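Local coordinates for protein shikimate dehydrogenase (NADP(+)) (PDB 2EV9) that catalyses the reversible NADPH-linked reduction of 3-dehydroshikimate to shikimate, the fourth step of the chorismate pathway that leads to the aromatic amino acids, at residues 36-41 with 61-66; 70-75 with 92-97; 84-89 with 241-246; 117-122 with 172-177. One frame throughout, in Å; residues are numbered along the deposited sequence.

Contact 1 of 4, residues 36-41 with 61-66; sequences WDTPLE and LPLKEA. With SKM ((3R,4S,5R)-3,4,5-trihydroxycyclohex-1-ene-1-carboxylic acid), chain G.
Leu-63 and Leu-40 make most of this contact, Leu-63 from the buried side and Leu-40 from the exposed one. On the inner side the branched end of Leu-63 pushes against the backbone where strand 31-37 has just run out: CD2 of Leu-63 lies 3.7 Å from CA of Leu-40 and 3.5 Å from the carbonyl O of Thr-38. That oxygen is buried here without a partner in the model, and apolar carbons of Leu-63 lie against it. The outer side faces solvent, with Leu-40 and Pro-62 exposed. Leu-40 holds CG anti to its own N (chi1 177°), which carries CD1 across to the loop, 3.6 Å from CB of Ala-66 and equally far from the carbonyl O of Pro-62. Between the side chains of Pro-62 and Leu-40 the closest pair is CG to CB, 4.5 Å. Lys-64, the proton acceptor, turns the other way; its extended chain delivers NZ to shikimate, 2.9 Å from O11 and 3.2 Å from O12, and to a salt bridge with Asp-100. Around the apolar patch, Leu-43 of helix 43-53 touches both Leu-63 and Ala-66, while Leu-7 of strand 2-8 packs on Leu-63 and Thr-38.

Contact 2 of 4, residues 70-75 with 92-97; sequences HLDWVS and GRLFGF
Trp-73 meets Phe-95 and Phe-97 in an aromatic cluster on one face of the sheet. With CG anti to its N (chi1 -177°), the indole reaches along the neighbouring strand: CB of Trp-73 sits 3.6 Å from CD2 of Phe-95, and CZ3 of Trp-73 lies 3.7 Å from CE2 of Phe-97. Both ring pairs are oblique, with planes at 46° and 50° respectively. On the other face CD2 of Leu-71 rests on CB of Leu-94, and its CD1 packs 3.5 Å from CA of Gly-96, where the absence of a side chain leaves room for the methyl. Between the faces run the backbone bonds, Gly-96 N to Trp-73 O at 2.7 Å and Ser-75 N to Gly-96 O at 3.0 Å. At the polar edge, OD2 of Asp-72 accepts from Leu-94 N at 2.6 Å, met on its anti side, while Asp-72 N donates back to Leu-94 O. The same OD2 forms a salt bridge with Arg-51. Across the dimer, Phe-95 stacks on Phe-95 of the second subunit, and Trp-73 meets that subunit's Phe-95 edge-to-face. Strand 73-74 is a short parallel edge strand beside 93-97, its aromatic face at the dimer interface.

Contact 3 of 4, residues 84-89 with 241-246; sequences VNTVLQ and RLWTGL. With SKM ((3R,4S,5R)-3,4,5-trihydroxycyclohex-1-ene-1-carboxylic acid), chain G.
The substrate-binding sheet meets the end of helix 229-244 here, and the join turns on one indole hydrogen bond. Trp-243 NE1 donates to the carbonyl O of Val-87 at 2.9 Å. It is a bent bond (138° at the hydrogen), and the donor stands 52° out of the carbonyl plane, away from the lone pairs. With CG beside the backbone N (chi1 -61°), the indole swings from the helix so that its NE1 edge faces the strand. CG2 of Thr-86 comes obliquely to the indole, 3.6 Å from NE1 of Trp-243. Farther along the strand, CD2 of Leu-242 packs 3.8 Å from CB of Leu-88, and the side chains of Leu-88 and Trp-243 run past one another head to tail. Just before the strand, Asn-85 belongs to the shikimate site: its ND2 donates to O12 at 3.1 Å and weakly to O7, while its OD1 accepts from Thr-99 N. Asn-85 and Thr-86 both face Phe-97 in a classic beta bulge. Beyond the two segments, the Trp-243 ring stacks on Phe-4 of strand 2-8, Leu-242 leans on Phe-97 of strand 93-97, and Leu-88 packs on Leu-88 of the second subunit.

Contact 4 of 4, residues 117-122 with 172-177; sequences GPALVL and ARLLVN
Backbone hydrogen bonds tie Pro-118, Leu-120 and Leu-122 to residues 173-176, forming a parallel ladder. Leu-120 is gripped at both of its polar backbone atoms: its N donates to Leu-174 O at 2.5 Å, and its O accepts from Val-176 N at 2.8 Å. One step on, Leu-122 N donates to Val-176 O, also at 2.8 Å. At the start of the ladder Pro-118 O takes two donors, Arg-173 N at 2.7 Å and Leu-174 N at 3.3 Å; the first bond is nearly straight (169° at the hydrogen), and the second comes in tilted from the carbonyl plane. The strands run only 13° from exactly parallel.

Packing spreads from this ladder over both faces. On one, CB of Ala-119 presses on CB of Leu-174 at 3.5 Å, with Val-121 beside Val-176, and Leu-135 of helix 126-137 touches Ala-119, Val-121 and Leu-174. On the other, Leu-120 and Leu-175 run alongside each other in the same sense, their CD2 atoms 3.6 Å apart. A chi1 of 170° sets CG of Leu-120 anti to its N, which puts it within 3.7 Å of CD2 of Leu-175. Asn-177 brings a polar end to this face, its ND2 donating to Asp-204.

These are central neighbours in the parallel sheet of a Rossmann-type domain. The chemistry is that of a buried core: main-chain polar groups pair with each other, mostly apolar side chains fill both faces, with Asn-177 the polar exception among the strand residues, and strand 119-122 leads directly into the NADP-binding glycines that begin at Gly-123.

Contacts 1, 2 and 3 all reach the mixed sheet of the substrate-binding domain, whereas contact 4 lies in the nucleotide-binding domain across the chain's centre, its own centre about 29 Å from those of contacts 1 and 3. Contacts 1 and 3 share shikimate and touch directly, Lys-64 O lying 2.8 Å from Val-84 N in a probable hydrogen bond. Contacts 2 and 3, with centres about 11 Å apart, are joined through neighbouring strands 93-97 and 86-90, and both reach the second subunit. Contact 2 stays about 10 Å from the ligand at its Phe-97 side chain. Contact 4 serves the cofactor side: its Val-176 side chain is about 14 Å from shikimate but about 4 Å from that of Leu-205.

Contact 1 of 4, residues 36-41 with 61-66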
# COMPACT_ATOMS: atom_id res chain seq x y z
N TRP B 36 -10.18 -2.72 18.96
CA TRP B 36 -11.30 -1.76 19.00
C TRP B 36 -12.60 -2.54 18.85
O TRP B 36 -12.93 -2.99 17.76
CB TRP B 36 -11.16 -0.77 17.84
CG TRP B 36 -11.22 0.71 18.19
CD1 TRP B 36 -10.56 1.72 17.54
CD2 TRP B 36 -12.00 1.35 19.22
NE1 TRP B 36 -10.88 2.94 18.09
CE2 TRP B 36 -11.76 2.74 19.12
CE3 TRP B 36 -12.88 0.88 20.20
CZ2 TRP B 36 -12.37 3.67 19.97
CZ3 TRP B 36 -13.48 1.81 21.05
CH2 TRP B 36 -13.22 3.19 20.93
N ASP B 37 -13.33 -2.71 19.95
CA ASP B 37 -14.60 -3.42 19.91
C ASP B 37 -15.50 -2.67 18.93
O ASP B 37 -15.86 -1.52 19.17
CB ASP B 37 -15.22 -3.45 21.31
CG ASP B 37 -16.44 -4.35 21.41
OD1 ASP B 37 -16.30 -5.57 21.14
OD2 ASP B 37 -17.53 -3.85 21.75
N THR B 38 -15.86 -3.31 17.82
CA THR B 38 -16.70 -2.64 16.83
C THR B 38 -17.83 -3.49 16.26
O THR B 38 -17.60 -4.37 15.42
CB THR B 38 -15.85 -2.12 15.65
OG1 THR B 38 -15.32 -3.23 14.91
CG2 THR B 38 -14.69 -1.29 16.16
N PRO B 39 -19.07 -3.23 16.70
CA PRO B 39 -20.25 -3.96 16.21
C PRO B 39 -20.46 -3.59 14.75
O PRO B 39 -19.86 -2.63 14.27
CB PRO B 39 -21.37 -3.45 17.11
CG PRO B 39 -20.66 -3.13 18.38
CD PRO B 39 -19.42 -2.43 17.88
N LEU B 40 -21.30 -4.33 14.04
CA LEU B 40 -21.53 -4.02 12.63
C LEU B 40 -22.19 -2.67 12.40
O LEU B 40 -22.01 -2.07 11.33
CB LEU B 40 -22.38 -5.12 11.98
CG LEU B 40 -22.73 -4.84 10.51
CD1 LEU B 40 -22.44 -6.08 9.68
CD2 LEU B 40 -24.19 -4.43 10.39
N GLU B 41 -22.93 -2.18 13.39
CA GLU B 41 -23.60 -0.89 13.25
C GLU B 41 -22.61 0.26 13.36
O GLU B 41 -22.89 1.38 12.92
CB GLU B 41 -24.70 -0.75 14.32
CG GLU B 41 -24.23 -0.30 15.70
CD GLU B 41 -24.12 1.21 15.83
OE1 GLU B 41 -23.63 1.68 16.88
OE2 GLU B 41 -24.52 1.93 14.89
N LEU B 61 -14.81 -11.06 12.85
CA LEU B 61 -16.26 -11.17 12.91
C LEU B 61 -16.77 -10.03 13.78
O LEU B 61 -16.18 -9.71 14.81
CB LEU B 61 -16.66 -12.52 13.53
CG LEU B 61 -15.93 -13.73 12.95
CD1 LEU B 61 -16.29 -14.99 13.75
CD2 LEU B 61 -16.29 -13.89 11.48
N PRO B 62 -17.88 -9.40 13.37
CA PRO B 62 -18.66 -9.69 12.17
C PRO B 62 -18.53 -8.57 11.13
O PRO B 62 -19.54 -8.07 10.63
CB PRO B 62 -20.07 -9.78 12.71
CG PRO B 62 -20.08 -8.59 13.65
CD PRO B 62 -18.70 -8.63 14.33
N LEU B 63 -17.30 -8.19 10.81
CA LEU B 63 -17.07 -7.10 9.86
C LEU B 63 -16.39 -7.49 8.56
O LEU B 63 -16.20 -6.65 7.68
CB LEU B 63 -16.24 -6.00 10.53
CG LEU B 63 -16.60 -5.60 11.96
CD1 LEU B 63 -15.55 -4.64 12.48
CD2 LEU B 63 -17.99 -4.97 12.00
N LYS B 64 -16.01 -8.76 8.42
CA LYS B 64 -15.31 -9.21 7.22
C LYS B 64 -16.06 -9.09 5.89
O LYS B 64 -15.46 -8.81 4.86
CB LYS B 64 -14.83 -10.65 7.39
CG LYS B 64 -13.71 -10.81 8.40
CD LYS B 64 -13.01 -12.15 8.20
CE LYS B 64 -11.85 -12.33 9.17
NZ LYS B 64 -11.17 -13.65 8.97
N GLU B 65 -17.37 -9.31 5.91
CA GLU B 65 -18.15 -9.24 4.67
C GLU B 65 -18.74 -7.84 4.43
O GLU B 65 -18.80 -7.35 3.31
CB GLU B 65 -19.27 -10.27 4.75
CG GLU B 65 -18.74 -11.71 4.79
CD GLU B 65 -19.82 -12.65 4.31
OE1 GLU B 65 -20.98 -12.42 4.61
OE2 GLU B 65 -19.48 -13.62 3.63
N ALA B 66 -19.20 -7.18 5.49
CA ALA B 66 -19.81 -5.86 5.37
C ALA B 66 -18.80 -4.72 5.25
O ALA B 66 -19.15 -3.55 5.39
CB ALA B 66 -20.72 -5.61 6.56
O12 SKM G . -8.16 -12.98 9.77
C8 SKM G . -7.71 -12.85 11.11
C6 SKM G . -7.76 -11.35 11.52
O7 SKM G . -6.94 -10.59 10.64
C5 SKM G . -7.27 -11.16 12.97
C4 SKM G . -7.90 -12.17 13.92
C1 SKM G . -7.87 -11.87 15.37
O2 SKM G . -7.28 -10.74 15.80
O3 SKM G . -8.36 -12.64 16.17
C10 SKM G . -8.49 -13.30 13.51
C9 SKM G . -8.60 -13.72 12.06
O11 SKM G . -9.97 -13.61 11.65

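Contact 2 of 4, residues 70-75 with 92-97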
# COMPACT_ATOMS: atom_id res chain seq x y z
N HIS B 70 -17.67 -0.31 2.02
CA HIS B 70 -17.16 0.95 2.53
C HIS B 70 -15.71 1.27 2.20
O HIS B 70 -15.19 2.30 2.63
CB HIS B 70 -17.34 1.01 4.04
CG HIS B 70 -18.77 0.91 4.49
ND1 HIS B 70 -19.80 1.54 3.84
CD2 HIS B 70 -19.33 0.29 5.56
CE1 HIS B 70 -20.93 1.33 4.49
NE2 HIS B 70 -20.67 0.58 5.54
N LEU B 71 -15.05 0.40 1.44
CA LEU B 71 -13.65 0.62 1.08
C LEU B 71 -13.52 1.18 -0.33
O LEU B 71 -14.39 0.96 -1.18
CB LEU B 71 -12.86 -0.68 1.22
CG LEU B 71 -12.94 -1.36 2.59
CD1 LEU B 71 -12.01 -2.56 2.60
CD2 LEU B 71 -12.58 -0.38 3.70
N ASP B 72 -12.42 1.88 -0.58
CA ASP B 72 -12.20 2.47 -1.89
C ASP B 72 -11.72 1.46 -2.92
O ASP B 72 -11.89 1.66 -4.12
CB ASP B 72 -11.20 3.62 -1.78
CG ASP B 72 -11.59 4.62 -0.69
OD1 ASP B 72 -12.74 5.09 -0.71
OD2 ASP B 72 -10.75 4.91 0.17
N TRP B 73 -11.12 0.37 -2.45
CA TRP B 73 -10.61 -0.66 -3.35
C TRP B 73 -10.51 -2.00 -2.62
O TRP B 73 -10.03 -2.06 -1.49
CB TRP B 73 -9.23 -0.25 -3.85
CG TRP B 73 -8.63 -1.19 -4.85
CD1 TRP B 73 -8.73 -1.12 -6.21
CD2 TRP B 73 -7.83 -2.35 -4.57
NE1 TRP B 73 -8.04 -2.15 -6.79
CE2 TRP B 73 -7.48 -2.93 -5.81
CE3 TRP B 73 -7.37 -2.96 -3.39
CZ2 TRP B 73 -6.69 -4.08 -5.91
CZ3 TRP B 73 -6.58 -4.11 -3.49
CH2 TRP B 73 -6.26 -4.66 -4.74
N VAL B 74 -10.97 -3.06 -3.27
CA VAL B 74 -10.94 -4.41 -2.70
C VAL B 74 -10.24 -5.36 -3.67
O VAL B 74 -10.57 -5.39 -4.86
CB VAL B 74 -12.37 -4.94 -2.43
CG1 VAL B 74 -12.31 -6.34 -1.85
CG2 VAL B 74 -13.10 -4.00 -1.47
N SER B 75 -9.28 -6.13 -3.17
CA SER B 75 -8.54 -7.06 -4.00
C SER B 75 -9.44 -8.14 -4.60
O SER B 75 -10.51 -8.43 -4.08
CB SER B 75 -7.43 -7.74 -3.19
OG SER B 75 -7.96 -8.75 -2.35
N GLY B 92 -5.66 8.85 3.07
CA GLY B 92 -7.07 8.85 3.41
C GLY B 92 -7.91 7.82 2.68
O GLY B 92 -9.12 7.75 2.88
N ARG B 93 -7.29 7.02 1.81
CA ARG B 93 -8.01 6.00 1.06
C ARG B 93 -7.86 4.64 1.75
O ARG B 93 -6.83 4.37 2.39
CB ARG B 93 -7.48 5.90 -0.37
CG ARG B 93 -7.27 7.24 -1.06
CD ARG B 93 -8.55 8.07 -1.18
NE ARG B 93 -8.27 9.36 -1.82
CZ ARG B 93 -9.18 10.30 -2.04
NH1 ARG B 93 -10.45 10.12 -1.68
NH2 ARG B 93 -8.83 11.44 -2.63
N LEU B 94 -8.87 3.79 1.63
CA LEU B 94 -8.85 2.47 2.25
C LEU B 94 -8.84 1.37 1.19
O LEU B 94 -9.62 1.41 0.24
CB LEU B 94 -10.05 2.28 3.18
CG LEU B 94 -10.23 3.29 4.32
CD1 LEU B 94 -11.43 2.88 5.17
CD2 LEU B 94 -8.97 3.35 5.17
N PHE B 95 -7.95 0.41 1.37
CA PHE B 95 -7.83 -0.73 0.45
C PHE B 95 -8.03 -2.01 1.26
O PHE B 95 -7.49 -2.16 2.35
CB PHE B 95 -6.44 -0.74 -0.20
CG PHE B 95 -6.12 0.51 -0.97
CD1 PHE B 95 -5.90 1.71 -0.30
CD2 PHE B 95 -6.06 0.49 -2.35
CE1 PHE B 95 -5.62 2.88 -1.02
CE2 PHE B 95 -5.78 1.65 -3.07
CZ PHE B 95 -5.56 2.85 -2.40
N GLY B 96 -8.82 -2.93 0.72
CA GLY B 96 -9.08 -4.17 1.43
C GLY B 96 -8.41 -5.41 0.87
O GLY B 96 -8.38 -5.63 -0.35
N PHE B 97 -7.86 -6.23 1.77
CA PHE B 97 -7.19 -7.46 1.38
C PHE B 97 -7.62 -8.61 2.28
O PHE B 97 -8.30 -8.42 3.29
CB PHE B 97 -5.67 -7.32 1.49
CG PHE B 97 -5.11 -6.16 0.73
CD1 PHE B 97 -5.19 -4.87 1.23
CD2 PHE B 97 -4.50 -6.37 -0.51
CE1 PHE B 97 -4.67 -3.80 0.52
CE2 PHE B 97 -3.97 -5.30 -1.23
CZ PHE B 97 -4.06 -4.01 -0.71
O HOH W 1 -12.17 8.52 -0.38

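Contact 3 of 4, residues 84-89 with 241-246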
# COMPACT_ATOMS: atom_id res chain seq x y z
N VAL B 84 -12.88 -9.36 3.83
CA VAL B 84 -11.66 -8.58 3.96
C VAL B 84 -11.25 -8.64 5.43
O VAL B 84 -12.05 -8.36 6.32
CB VAL B 84 -11.88 -7.10 3.55
CG1 VAL B 84 -10.71 -6.24 3.99
CG2 VAL B 84 -12.04 -7.01 2.04
N ASN B 85 -10.00 -9.01 5.67
CA ASN B 85 -9.49 -9.10 7.04
C ASN B 85 -8.38 -8.08 7.26
O ASN B 85 -7.98 -7.83 8.39
CB ASN B 85 -8.97 -10.52 7.31
CG ASN B 85 -7.55 -10.74 6.78
OD1 ASN B 85 -7.22 -10.35 5.66
ND2 ASN B 85 -6.71 -11.38 7.60
N THR B 86 -7.90 -7.49 6.17
CA THR B 86 -6.81 -6.52 6.26
C THR B 86 -7.09 -5.24 5.48
O THR B 86 -7.30 -5.27 4.27
CB THR B 86 -5.50 -7.13 5.75
OG1 THR B 86 -5.19 -8.29 6.54
CG2 THR B 86 -4.36 -6.12 5.84
N VAL B 87 -7.06 -4.11 6.19
CA VAL B 87 -7.30 -2.82 5.57
C VAL B 87 -6.05 -1.94 5.65
O VAL B 87 -5.43 -1.83 6.70
CB VAL B 87 -8.48 -2.08 6.25
CG1 VAL B 87 -8.72 -0.74 5.57
CG2 VAL B 87 -9.74 -2.94 6.18
N LEU B 88 -5.70 -1.33 4.52
CA LEU B 88 -4.56 -0.42 4.46
C LEU B 88 -5.06 0.99 4.17
O LEU B 88 -5.92 1.18 3.31
CB LEU B 88 -3.60 -0.84 3.34
CG LEU B 88 -2.59 0.21 2.85
CD1 LEU B 88 -1.63 0.58 3.97
CD2 LEU B 88 -1.83 -0.35 1.65
N GLN B 89 -4.52 1.97 4.90
CA GLN B 89 -4.90 3.37 4.70
C GLN B 89 -3.71 4.19 4.21
O GLN B 89 -2.67 4.25 4.87
CB GLN B 89 -5.42 3.98 6.01
CG GLN B 89 -5.85 5.46 5.90
CD GLN B 89 -4.68 6.44 5.96
OE1 GLN B 89 -4.30 7.04 4.95
NE2 GLN B 89 -4.11 6.60 7.15
N ARG B 241 3.34 -6.83 6.76
CA ARG B 241 4.16 -6.51 5.59
C ARG B 241 3.35 -5.62 4.66
O ARG B 241 3.86 -4.64 4.11
CB ARG B 241 4.58 -7.78 4.84
CG ARG B 241 5.58 -7.48 3.72
CD ARG B 241 5.91 -8.70 2.88
NE ARG B 241 4.75 -9.16 2.14
CZ ARG B 241 4.76 -10.19 1.30
NH1 ARG B 241 5.88 -10.88 1.11
NH2 ARG B 241 3.65 -10.55 0.68
N LEU B 242 2.09 -5.95 4.49
CA LEU B 242 1.21 -5.18 3.62
C LEU B 242 1.16 -3.71 4.08
O LEU B 242 1.15 -2.79 3.27
CB LEU B 242 -0.18 -5.82 3.65
CG LEU B 242 -1.20 -5.43 2.59
CD1 LEU B 242 -2.07 -6.64 2.27
CD2 LEU B 242 -2.04 -4.26 3.10
N TRP B 243 1.15 -3.50 5.39
CA TRP B 243 1.10 -2.14 5.92
C TRP B 243 2.44 -1.41 5.87
O TRP B 243 2.47 -0.21 5.64
CB TRP B 243 0.62 -2.14 7.37
CG TRP B 243 -0.75 -2.69 7.58
CD1 TRP B 243 -1.84 -2.50 6.79
CD2 TRP B 243 -1.19 -3.49 8.68
NE1 TRP B 243 -2.93 -3.13 7.33
CE2 TRP B 243 -2.56 -3.75 8.49
CE3 TRP B 243 -0.55 -4.02 9.82
CZ2 TRP B 243 -3.31 -4.50 9.39
CZ3 TRP B 243 -1.30 -4.77 10.72
CH2 TRP B 243 -2.67 -5.00 10.50
N THR B 244 3.53 -2.13 6.09
CA THR B 244 4.83 -1.48 6.15
C THR B 244 5.90 -1.91 5.16
O THR B 244 6.87 -1.18 4.93
CB THR B 244 5.42 -1.66 7.55
OG1 THR B 244 5.84 -3.03 7.71
CG2 THR B 244 4.37 -1.37 8.61
N GLY B 245 5.73 -3.09 4.57
CA GLY B 245 6.73 -3.58 3.65
C GLY B 245 7.72 -4.46 4.38
O GLY B 245 8.65 -5.00 3.78
N LEU B 246 7.53 -4.59 5.69
CA LEU B 246 8.40 -5.40 6.53
C LEU B 246 7.65 -6.63 7.02
O LEU B 246 6.52 -6.53 7.51
CB LEU B 246 8.89 -4.59 7.73
CG LEU B 246 9.82 -3.40 7.46
CD1 LEU B 246 10.21 -2.77 8.79
CD2 LEU B 246 11.05 -3.86 6.71
O12 SKM G . -8.16 -12.98 9.77
C8 SKM G . -7.71 -12.85 11.11
C6 SKM G . -7.76 -11.35 11.52
O7 SKM G . -6.94 -10.59 10.64
C5 SKM G . -7.27 -11.16 12.97
C4 SKM G . -7.90 -12.17 13.92
C1 SKM G . -7.87 -11.87 15.37
O2 SKM G . -7.28 -10.74 15.80
O3 SKM G . -8.36 -12.64 16.17
C10 SKM G . -8.49 -13.30 13.51
C9 SKM G . -8.60 -13.72 12.06
O11 SKM G . -9.97 -13.61 11.65

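Contact 4 of 4, residues 117-122 with 172-177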
# COMPACT_ATOMS: atom_id res chain seq x y z
N GLY B 117 -3.11 -32.94 -2.74
CA GLY B 117 -4.52 -33.22 -2.58
C GLY B 117 -4.85 -34.67 -2.91
O GLY B 117 -3.95 -35.48 -3.08
N PRO B 118 -6.15 -35.02 -3.01
CA PRO B 118 -7.28 -34.11 -2.83
C PRO B 118 -7.33 -33.56 -1.41
O PRO B 118 -7.06 -34.27 -0.44
CB PRO B 118 -8.49 -35.00 -3.15
CG PRO B 118 -7.91 -36.12 -3.98
CD PRO B 118 -6.63 -36.39 -3.25
N ALA B 119 -7.67 -32.29 -1.30
CA ALA B 119 -7.78 -31.65 -0.01
C ALA B 119 -9.25 -31.50 0.28
O ALA B 119 -10.03 -31.17 -0.61
CB ALA B 119 -7.11 -30.28 -0.04
N LEU B 120 -9.64 -31.77 1.52
CA LEU B 120 -11.03 -31.65 1.92
C LEU B 120 -11.20 -30.60 3.02
O LEU B 120 -10.57 -30.69 4.08
CB LEU B 120 -11.57 -33.00 2.42
CG LEU B 120 -12.94 -32.98 3.09
CD1 LEU B 120 -13.99 -32.38 2.16
CD2 LEU B 120 -13.33 -34.39 3.51
N VAL B 121 -12.05 -29.62 2.76
CA VAL B 121 -12.32 -28.55 3.72
C VAL B 121 -13.68 -28.75 4.37
O VAL B 121 -14.72 -28.71 3.70
CB VAL B 121 -12.29 -27.16 3.04
CG1 VAL B 121 -12.64 -26.08 4.05
CG2 VAL B 121 -10.92 -26.91 2.43
N LEU B 122 -13.68 -28.97 5.68
CA LEU B 122 -14.91 -29.17 6.43
C LEU B 122 -15.45 -27.80 6.83
O LEU B 122 -14.83 -27.12 7.64
CB LEU B 122 -14.64 -30.03 7.67
CG LEU B 122 -13.98 -31.39 7.43
CD1 LEU B 122 -13.77 -32.13 8.75
CD2 LEU B 122 -14.86 -32.22 6.50
N ALA B 172 -9.16 -38.31 1.16
CA ALA B 172 -8.46 -37.04 1.11
C ALA B 172 -7.05 -37.15 1.67
O ALA B 172 -6.77 -38.01 2.50
CB ALA B 172 -9.25 -35.99 1.89
N ARG B 173 -6.16 -36.28 1.20
CA ARG B 173 -4.78 -36.30 1.68
C ARG B 173 -4.54 -35.07 2.54
O ARG B 173 -3.57 -34.99 3.28
CB ARG B 173 -3.81 -36.35 0.50
CG ARG B 173 -3.84 -37.69 -0.23
CD ARG B 173 -3.28 -38.82 0.65
NE ARG B 173 -3.84 -40.13 0.29
CZ ARG B 173 -4.89 -40.68 0.89
NH1 ARG B 173 -5.50 -40.05 1.89
NH2 ARG B 173 -5.33 -41.87 0.50
N LEU B 174 -5.45 -34.10 2.42
CA LEU B 174 -5.37 -32.88 3.21
C LEU B 174 -6.76 -32.61 3.77
O LEU B 174 -7.73 -32.47 3.03
CB LEU B 174 -4.93 -31.68 2.36
CG LEU B 174 -4.88 -30.34 3.10
CD1 LEU B 174 -3.98 -30.46 4.34
CD2 LEU B 174 -4.37 -29.24 2.18
N LEU B 175 -6.84 -32.58 5.09
CA LEU B 175 -8.10 -32.34 5.77
C LEU B 175 -8.00 -31.03 6.55
O LEU B 175 -7.04 -30.81 7.29
CB LEU B 175 -8.42 -33.48 6.73
CG LEU B 175 -9.38 -34.55 6.21
CD1 LEU B 175 -9.48 -35.67 7.24
CD2 LEU B 175 -10.74 -33.91 5.96
N VAL B 176 -9.00 -30.17 6.37
CA VAL B 176 -9.01 -28.88 7.05
C VAL B 176 -10.31 -28.65 7.79
O VAL B 176 -11.38 -28.61 7.18
CB VAL B 176 -8.84 -27.72 6.05
CG1 VAL B 176 -8.91 -26.39 6.78
CG2 VAL B 176 -7.52 -27.86 5.31
N ASN B 177 -10.23 -28.48 9.10
CA ASN B 177 -11.45 -28.21 9.86
C ASN B 177 -11.74 -26.72 9.82
O ASN B 177 -11.04 -25.92 10.44
CB ASN B 177 -11.33 -28.66 11.31
CG ASN B 177 -12.53 -28.24 12.13
OD1 ASN B 177 -13.67 -28.45 11.72
ND2 ASN B 177 -12.29 -27.63 13.29